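Local coordinates for protein trans-4-hydroxy-L-proline dehydratase (Clostridioides difficile 70-100-2010, PDB 6VXC) that catalyses the radical-based dehydration of trans-4-hydroxy-L-proline to (S)-1-pyrroline-5-carboxylate, as a glycyl radical enzyme of anaerobic hydroxyproline degradation, at residues 755-767 with 777-789. Residues are numbered along the deposited sequence; the frame is centred on the assembly and turned at random.
Sequences HIQFNVFDKNVLL and KDLIVRVAGYSDH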
ATOM      1  N   HIS A 755     -10.450 -11.223  -0.919  1.00  9.47           N
ATOM      2  CA  HIS A 755     -10.761  -9.869  -0.497  1.00  8.56           C
ATOM      3  C   HIS A 755     -11.998  -9.369  -1.227  1.00  8.49           C
ATOM      4  O   HIS A 755     -12.202  -9.681  -2.400  1.00 11.09           O
ATOM      5  CB  HIS A 755      -9.578  -8.938  -0.785  1.00  9.21           C
ATOM      6  CG  HIS A 755      -9.956  -7.498  -0.925  1.00  8.19           C
ATOM      7  ND1 HIS A 755     -10.336  -6.933  -2.125  1.00  9.63           N
ATOM      8  CD2 HIS A 755     -10.011  -6.505  -0.009  1.00  8.32           C
ATOM      9  CE1 HIS A 755     -10.597  -5.651  -1.943  1.00  8.33           C
ATOM     10  NE2 HIS A 755     -10.406  -5.366  -0.665  1.00  8.58           N
ATOM     11  N   ILE A 756     -12.796  -8.555  -0.538  1.00  9.67           N
ATOM     12  CA  ILE A 756     -13.875  -7.815  -1.178  1.00  9.05           C
ATOM     13  C   ILE A 756     -14.109  -6.533  -0.388  1.00  9.24           C
ATOM     14  O   ILE A 756     -13.961  -6.502   0.840  1.00  9.23           O
ATOM     15  CB  ILE A 756     -15.153  -8.692  -1.311  1.00 10.35           C
ATOM     16  CG1 ILE A 756     -16.189  -8.064  -2.260  1.00  9.15           C
ATOM     17  CG2 ILE A 756     -15.783  -9.004   0.041  1.00  8.23           C
ATOM     18  CD1 ILE A 756     -17.274  -9.044  -2.652  1.00  8.84           C
ATOM     19  N   GLN A 757     -14.482  -5.470  -1.103  1.00  9.97           N
ATOM     20  CA  GLN A 757     -14.787  -4.183  -0.491  1.00  9.28           C
ATOM     21  C   GLN A 757     -15.887  -3.511  -1.315  1.00 11.02           C
ATOM     22  O   GLN A 757     -16.007  -3.760  -2.513  1.00 10.79           O
ATOM     23  CB  GLN A 757     -13.551  -3.295  -0.422  1.00  8.70           C
ATOM     24  CG  GLN A 757     -13.000  -2.929  -1.784  1.00  9.15           C
ATOM     25  CD  GLN A 757     -11.602  -2.327  -1.709  1.00  9.72           C
ATOM     26  OE1 GLN A 757     -10.845  -2.602  -0.772  1.00 12.62           O
ATOM     27  NE2 GLN A 757     -11.274  -1.463  -2.664  1.00 10.67           N
ATOM     28  N   PHE A 758     -16.672  -2.639  -0.677  1.00 11.23           N
ATOM     29  CA  PHE A 758     -17.926  -2.156  -1.253  1.00 11.24           C
ATOM     30  C   PHE A 758     -17.974  -0.633  -1.380  1.00  9.62           C
ATOM     31  O   PHE A 758     -17.555   0.098  -0.478  1.00 11.87           O
ATOM     32  CB  PHE A 758     -19.129  -2.614  -0.410  1.00  8.96           C
ATOM     33  CG  PHE A 758     -19.209  -4.104  -0.225  1.00 10.46           C
ATOM     34  CD1 PHE A 758     -19.352  -4.949  -1.327  1.00  9.40           C
ATOM     35  CD2 PHE A 758     -19.144  -4.665   1.050  1.00 10.87           C
ATOM     36  CE1 PHE A 758     -19.430  -6.329  -1.158  1.00 11.46           C
ATOM     37  CE2 PHE A 758     -19.216  -6.048   1.234  1.00 12.43           C
ATOM     38  CZ  PHE A 758     -19.365  -6.883   0.123  1.00 11.20           C
ATOM     39  N   ASN A 759     -18.494  -0.174  -2.511  1.00 11.16           N
ATOM     40  CA  ASN A 759     -19.067   1.157  -2.644  1.00 11.56           C
ATOM     41  C   ASN A 759     -20.582   1.068  -2.474  1.00  9.63           C
ATOM     42  O   ASN A 759     -21.213   0.128  -2.960  1.00 12.27           O
ATOM     43  CB  ASN A 759     -18.739   1.787  -4.001  1.00  8.98           C
ATOM     44  CG  ASN A 759     -17.493   2.654  -3.961  1.00  9.20           C
ATOM     45  OD1 ASN A 759     -17.334   3.500  -3.079  1.00 13.17           O
ATOM     46  ND2 ASN A 759     -16.614   2.469  -4.931  1.00  8.76           N
ATOM     47  N   VAL A 760     -21.156   2.041  -1.768  1.00 10.79           N
ATOM     48  CA  VAL A 760     -22.606   2.188  -1.674  1.00 10.45           C
ATOM     49  C   VAL A 760     -22.930   3.669  -1.795  1.00 14.85           C
ATOM     50  O   VAL A 760     -22.983   4.384  -0.789  1.00 18.19           O
ATOM     51  CB  VAL A 760     -23.139   1.620  -0.348  1.00 12.08           C
ATOM     52  CG1 VAL A 760     -24.698   1.712  -0.282  1.00 12.67           C
ATOM     53  CG2 VAL A 760     -22.653   0.214  -0.130  1.00 13.83           C
ATOM     54  N   PHE A 761     -23.146   4.152  -3.011  1.00 15.38           N
ATOM     55  CA  PHE A 761     -23.368   5.576  -3.194  1.00 15.15           C
ATOM     56  C   PHE A 761     -24.536   5.804  -4.134  1.00 16.06           C
ATOM     57  O   PHE A 761     -24.924   4.933  -4.909  1.00 17.66           O
ATOM     58  CB  PHE A 761     -22.108   6.301  -3.709  1.00 18.03           C
ATOM     59  CG  PHE A 761     -21.543   5.761  -5.016  1.00 13.60           C
ATOM     60  CD1 PHE A 761     -22.177   6.005  -6.226  1.00 13.42           C
ATOM     61  CD2 PHE A 761     -20.335   5.074  -5.024  1.00 12.28           C
ATOM     62  CE1 PHE A 761     -21.640   5.533  -7.427  1.00 13.60           C
ATOM     63  CE2 PHE A 761     -19.783   4.596  -6.219  1.00 10.96           C
ATOM     64  CZ  PHE A 761     -20.437   4.826  -7.420  1.00 13.87           C
ATOM     65  N   ASP A 762     -25.119   6.984  -4.015  1.00 20.21           N
ATOM     66  CA  ASP A 762     -26.120   7.451  -4.958  1.00 19.78           C
ATOM     67  C   ASP A 762     -25.412   8.087  -6.143  1.00 18.85           C
ATOM     68  O   ASP A 762     -24.713   9.093  -5.980  1.00 19.49           O
ATOM     69  CB  ASP A 762     -27.050   8.460  -4.296  1.00 22.94           C
ATOM     70  CG  ASP A 762     -28.412   7.902  -4.034  1.00 37.44           C
ATOM     71  OD1 ASP A 762     -28.616   7.330  -2.938  1.00 38.70           O
ATOM     72  OD2 ASP A 762     -29.283   8.040  -4.925  1.00 47.24           O
ATOM     73  N   LYS A 763     -25.592   7.505  -7.326  1.00 18.78           N
ATOM     74  CA  LYS A 763     -24.947   8.031  -8.524  1.00 21.22           C
ATOM     75  C   LYS A 763     -25.175   9.530  -8.683  1.00 20.28           C
ATOM     76  O   LYS A 763     -24.249  10.271  -9.023  1.00 21.80           O
ATOM     77  CB  LYS A 763     -25.443   7.269  -9.752  1.00 19.33           C
ATOM     78  CG  LYS A 763     -24.895   7.749 -11.084  1.00 26.16           C
ATOM     79  CD  LYS A 763     -25.377   6.840 -12.213  1.00 30.11           C
ATOM     80  CE  LYS A 763     -25.247   7.492 -13.594  1.00 42.43           C
ATOM     81  NZ  LYS A 763     -23.890   7.557 -14.195  1.00 42.04           N
ATOM     82  N   ASN A 764     -26.389  10.003  -8.405  1.00 21.84           N
ATOM     83  CA  ASN A 764     -26.687  11.410  -8.648  1.00 20.70           C
ATOM     84  C   ASN A 764     -25.883  12.322  -7.742  1.00 20.23           C
ATOM     85  O   ASN A 764     -25.520  13.428  -8.153  1.00 21.64           O
ATOM     86  CB  ASN A 764     -28.181  11.680  -8.473  1.00 23.17           C
ATOM     87  CG  ASN A 764     -29.025  10.865  -9.427  1.00 33.12           C
ATOM     88  OD1 ASN A 764     -28.659  10.670 -10.587  1.00 31.78           O
ATOM     89  ND2 ASN A 764     -30.173  10.395  -8.949  1.00 43.02           N
ATOM     90  N   VAL A 765     -25.575  11.876  -6.522  1.00 18.41           N
ATOM     91  CA  VAL A 765     -24.710  12.657  -5.643  1.00 16.44           C
ATOM     92  C   VAL A 765     -23.332  12.825  -6.273  1.00 19.11           C
ATOM     93  O   VAL A 765     -22.752  13.913  -6.243  1.00 19.34           O
ATOM     94  CB  VAL A 765     -24.628  12.005  -4.250  1.00 20.48           C
ATOM     95  CG1 VAL A 765     -23.570  12.672  -3.400  1.00 18.04           C
ATOM     96  CG2 VAL A 765     -25.988  12.068  -3.546  1.00 22.08           C
ATOM     97  N   LEU A 766     -22.774  11.749  -6.833  1.00 15.83           N
ATOM     98  CA  LEU A 766     -21.447  11.860  -7.429  1.00 18.14           C
ATOM     99  C   LEU A 766     -21.491  12.796  -8.628  1.00 17.41           C
ATOM    100  O   LEU A 766     -20.580  13.603  -8.832  1.00 17.69           O
ATOM    101  CB  LEU A 766     -20.930  10.482  -7.855  1.00 15.31           C
ATOM    102  CG  LEU A 766     -20.471   9.472  -6.791  1.00 16.26           C
ATOM    103  CD1 LEU A 766     -19.150   8.796  -7.085  1.00 15.39           C
ATOM    104  CD2 LEU A 766     -20.537  10.001  -5.381  1.00 17.24           C
ATOM    105  N   LEU A 767     -22.541  12.685  -9.445  1.00 18.39           N
ATOM    106  CA  LEU A 767     -22.671  13.564 -10.607  1.00 20.45           C
ATOM    107  C   LEU A 767     -22.804  15.022 -10.184  1.00 18.61           C
ATOM    108  O   LEU A 767     -22.199  15.908 -10.793  1.00 21.06           O
ATOM    109  CB  LEU A 767     -23.865  13.125 -11.449  1.00 19.17           C
ATOM    110  CG  LEU A 767     -23.711  11.748 -12.099  1.00 23.44           C
ATOM    111  CD1 LEU A 767     -24.979  11.359 -12.812  1.00 22.07           C
ATOM    112  CD2 LEU A 767     -22.542  11.729 -13.059  1.00 20.41           C
ATOM    113  N   LYS A 777     -17.273  18.630  -0.376  1.00 23.65           N
ATOM    114  CA  LYS A 777     -15.913  18.498   0.125  1.00 25.05           C
ATOM    115  C   LYS A 777     -15.757  17.306   1.059  1.00 25.76           C
ATOM    116  O   LYS A 777     -14.632  16.840   1.257  1.00 22.89           O
ATOM    117  CB  LYS A 777     -15.532  19.797   0.839  1.00 29.18           C
ATOM    118  CG  LYS A 777     -15.479  20.995  -0.098  1.00 31.08           C
ATOM    119  CD  LYS A 777     -15.022  22.276   0.591  1.00 39.42           C
ATOM    120  CE  LYS A 777     -13.785  22.108   1.441  1.00 55.83           C
ATOM    121  NZ  LYS A 777     -13.531  23.349   2.234  1.00 65.06           N
ATOM    122  N   ASP A 778     -16.858  16.804   1.624  1.00 20.21           N
ATOM    123  CA  ASP A 778     -16.852  15.687   2.559  1.00 23.21           C
ATOM    124  C   ASP A 778     -17.089  14.335   1.896  1.00 19.49           C
ATOM    125  O   ASP A 778     -16.985  13.311   2.569  1.00 19.38           O
ATOM    126  CB  ASP A 778     -17.929  15.901   3.636  1.00 28.57           C
ATOM    127  CG  ASP A 778     -17.606  17.061   4.570  1.00 38.86           C
ATOM    128  OD1 ASP A 778     -16.426  17.482   4.632  1.00 41.98           O
ATOM    129  OD2 ASP A 778     -18.550  17.576   5.214  1.00 47.86           O
ATOM    130  N   LEU A 779     -17.377  14.303   0.604  1.00 18.09           N
ATOM    131  CA  LEU A 779     -17.784  13.067  -0.048  1.00 15.86           C
ATOM    132  C   LEU A 779     -16.579  12.151  -0.217  1.00 15.57           C
ATOM    133  O   LEU A 779     -15.589  12.535  -0.841  1.00 16.67           O
ATOM    134  CB  LEU A 779     -18.413  13.386  -1.397  1.00 18.38           C
ATOM    135  CG  LEU A 779     -18.827  12.220  -2.281  1.00 15.38           C
ATOM    136  CD1 LEU A 779     -19.885  11.371  -1.584  1.00 14.95           C
ATOM    137  CD2 LEU A 779     -19.300  12.747  -3.621  1.00 22.04           C
ATOM    138  N   ILE A 780     -16.669  10.942   0.330  1.00 14.54           N
ATOM    139  CA  ILE A 780     -15.606   9.941   0.293  1.00 13.66           C
ATOM    140  C   ILE A 780     -16.129   8.696  -0.413  1.00 14.34           C
ATOM    141  O   ILE A 780     -17.274   8.293  -0.190  1.00 13.74           O
ATOM    142  CB  ILE A 780     -15.124   9.596   1.717  1.00 14.54           C
ATOM    143  CG1 ILE A 780     -14.472  10.825   2.371  1.00 14.89           C
ATOM    144  CG2 ILE A 780     -14.225   8.352   1.711  1.00 12.31           C
ATOM    145  CD1 ILE A 780     -14.205  10.663   3.851  1.00 14.13           C
ATOM    146  N   VAL A 781     -15.314   8.111  -1.298  1.00 13.57           N
ATOM    147  CA  VAL A 781     -15.677   6.877  -1.996  1.00 12.72           C
ATOM    148  C   VAL A 781     -14.518   5.889  -1.920  1.00 13.30           C
ATOM    149  O   VAL A 781     -13.391   6.237  -1.564  1.00 15.36           O
ATOM    150  CB  VAL A 781     -16.085   7.098  -3.476  1.00 12.03           C
ATOM    151  CG1 VAL A 781     -17.320   7.960  -3.574  1.00 16.83           C
ATOM    152  CG2 VAL A 781     -14.953   7.681  -4.269  1.00 10.81           C
ATOM    153  N   ARG A 782     -14.820   4.639  -2.270  1.00 10.40           N
ATOM    154  CA  ARG A 782     -13.818   3.586  -2.354  1.00  9.85           C
ATOM    155  C   ARG A 782     -13.184   3.596  -3.739  1.00  9.70           C
ATOM    156  O   ARG A 782     -13.887   3.558  -4.744  1.00 10.23           O
ATOM    157  CB  ARG A 782     -14.439   2.215  -2.074  1.00 10.29           C
ATOM    158  CG  ARG A 782     -13.412   1.125  -1.770  1.00 10.86           C
ATOM    159  CD  ARG A 782     -12.689   1.409  -0.446  1.00  9.48           C
ATOM    160  NE  ARG A 782     -11.694   0.395  -0.140  1.00  9.29           N
ATOM    161  CZ  ARG A 782     -10.996   0.331   0.992  1.00 10.79           C
ATOM    162  NH1 ARG A 782     -10.114  -0.646   1.174  1.00 11.32           N
ATOM    163  NH2 ARG A 782     -11.188   1.229   1.952  1.00  9.92           N
ATOM    164  N   VAL A 783     -11.857   3.648  -3.779  1.00 13.02           N
ATOM    165  CA  VAL A 783     -11.116   3.658  -5.038  1.00 10.99           C
ATOM    166  C   VAL A 783     -10.660   2.235  -5.321  1.00  9.03           C
ATOM    167  O   VAL A 783     -11.368   1.490  -5.988  1.00 12.37           O
ATOM    168  CB  VAL A 783      -9.957   4.670  -4.985  1.00 11.34           C
ATOM    169  CG1 VAL A 783      -9.215   4.695  -6.299  1.00 10.06           C
ATOM    170  CG2 VAL A 783     -10.514   6.046  -4.705  1.00 10.90           C
ATOM    171  N   ALA A 784      -9.508   1.824  -4.788  1.00 12.48           N
ATOM    172  CA  ALA A 784      -9.078   0.433  -4.963  1.00  9.39           C
ATOM    173  C   ALA A 784      -8.116   0.081  -3.831  1.00 11.07           C
ATOM    174  O   ALA A 784      -6.928   0.393  -3.907  1.00 13.65           O
ATOM    175  CB  ALA A 784      -8.441   0.207  -6.325  1.00  9.14           C
ATOM    176  N   GLY A 785      -8.635  -0.574  -2.799  1.00 14.98           N
ATOM    177  CA  GLY A 785      -7.825  -0.870  -1.635  1.00 10.81           C
ATOM    178  C   GLY A 785      -7.679   0.262  -0.650  1.00 11.46           C
ATOM    179  O   GLY A 785      -6.905   0.126   0.310  1.00 12.84           O
ATOM    180  N   TYR A 786      -8.393   1.368  -0.857  1.00 12.85           N
ATOM    181  CA  TYR A 786      -8.388   2.525   0.033  1.00 11.25           C
ATOM    182  C   TYR A 786      -9.549   3.440  -0.322  1.00  9.80           C
ATOM    183  O   TYR A 786     -10.089   3.386  -1.424  1.00 12.21           O
ATOM    184  CB  TYR A 786      -7.092   3.318  -0.052  1.00 11.14           C
ATOM    185  CG  TYR A 786      -6.921   4.077  -1.345  1.00 12.32           C
ATOM    186  CD1 TYR A 786      -6.637   3.408  -2.527  1.00 11.35           C
ATOM    187  CD2 TYR A 786      -7.067   5.460  -1.391  1.00 11.51           C
ATOM    188  CE1 TYR A 786      -6.467   4.098  -3.709  1.00 10.00           C
ATOM    189  CE2 TYR A 786      -6.905   6.162  -2.572  1.00 10.26           C
ATOM    190  CZ  TYR A 786      -6.608   5.468  -3.728  1.00 11.65           C
ATOM    191  OH  TYR A 786      -6.443   6.142  -4.910  1.00 15.23           O
ATOM    192  N   SER A 787      -9.881   4.319   0.612  1.00 10.62           N
ATOM    193  CA  SER A 787     -10.908   5.333   0.430  1.00 11.90           C
ATOM    194  C   SER A 787     -10.259   6.700   0.296  1.00 10.98           C
ATOM    195  O   SER A 787      -9.169   6.942   0.823  1.00 13.70           O
ATOM    196  CB  SER A 787     -11.907   5.340   1.600  1.00 11.66           C
ATOM    197  OG  SER A 787     -12.549   4.086   1.722  1.00 13.89           O
ATOM    198  N   ASP A 788     -10.924   7.587  -0.433  1.00 13.67           N
ATOM    199  CA  ASP A 788     -10.392   8.925  -0.649  1.00 12.74           C
ATOM    200  C   ASP A 788     -11.544   9.882  -0.907  1.00 12.49           C
ATOM    201  O   ASP A 788     -12.638   9.470  -1.276  1.00 15.60           O
ATOM    202  CB  ASP A 788      -9.397   8.946  -1.828  1.00 13.47           C
ATOM    203  CG  ASP A 788      -8.331  10.035  -1.687  1.00 14.97           C
ATOM    204  OD1 ASP A 788      -8.551  11.007  -0.928  1.00 15.33           O
ATOM    205  OD2 ASP A 788      -7.266   9.905  -2.344  1.00 19.39           O
ATOM    206  N   HIS A 789     -11.280  11.171  -0.730  1.00 12.36           N
ATOM    207  CA  HIS A 789     -12.256  12.175  -1.126  1.00 13.56           C
ATOM    208  C   HIS A 789     -12.459  12.153  -2.633  1.00 14.25           C
ATOM    209  O   HIS A 789     -11.497  12.104  -3.402  1.00 14.28           O
ATOM    210  CB  HIS A 789     -11.811  13.565  -0.674  1.00 17.32           C
ATOM    211  CG  HIS A 789     -11.985  13.799   0.790  1.00 20.66           C
ATOM    212  ND1 HIS A 789     -11.003  13.513   1.711  1.00 22.86           N
ATOM    213  CD2 HIS A 789     -13.042  14.263   1.498  1.00 19.36           C
ATOM    214  CE1 HIS A 789     -11.443  13.798   2.923  1.00 22.18           C
ATOM    215  NE2 HIS A 789     -12.675  14.260   2.822  1.00 24.73           N
TER
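Gln-757 projects from strand 755-759 toward the loop that carries Gly-785, the residue that bears the radical in the activated enzyme, and crosses the side chain of Arg-782 at about a right angle. A chi1 of 63° tucks its CG in between the two backbone branches, and the extended chain beyond carries the amide to the edge of the guanidinium; the two planes are 88° apart. Gly-785 itself lies at the hairpin turn close to Cys-454, the probable thiyl radical site. The guanidinium is also tied back into its own hairpin, where Arg-782 NH2 donates to Ser-787 OG at 3.2 Å, while the backbone N of Tyr-786 lies above one face of the guanidinium, toward its rim. Two residues along, Asn-759 grips the backbone of Arg-782 with both ends of its amide: OD1 of Asn-759 accepts from Arg-782 N at 2.9 Å, and its ND2 donates to Arg-782 O at 2.9 Å. Both bonds are fairly straight, in the manner of a neighbouring strand, one amide taking both the N-H and the C=O of Arg-782. The contact then turns apolar. The ring of Phe-761 approaches CG1 of Val-781 obliquely and takes CD1 of Leu-766 over the centre of one face. Val-765 reaches Leu-779 more loosely, whereas Leu-766 packs tightly, its CD2 3.5 Å from CD2 of Leu-779 and its CD1 4.0 Å from CG1 of Val-781, which it meets tip to tip. Strand 755-759 lies between strands 426-428 and 724-726 in the mixed sheet, with helix 734-750 against Ile-756 and Phe-758, while helix 795-803 packs on Phe-761, Leu-766 and Val-781, spanning both segments.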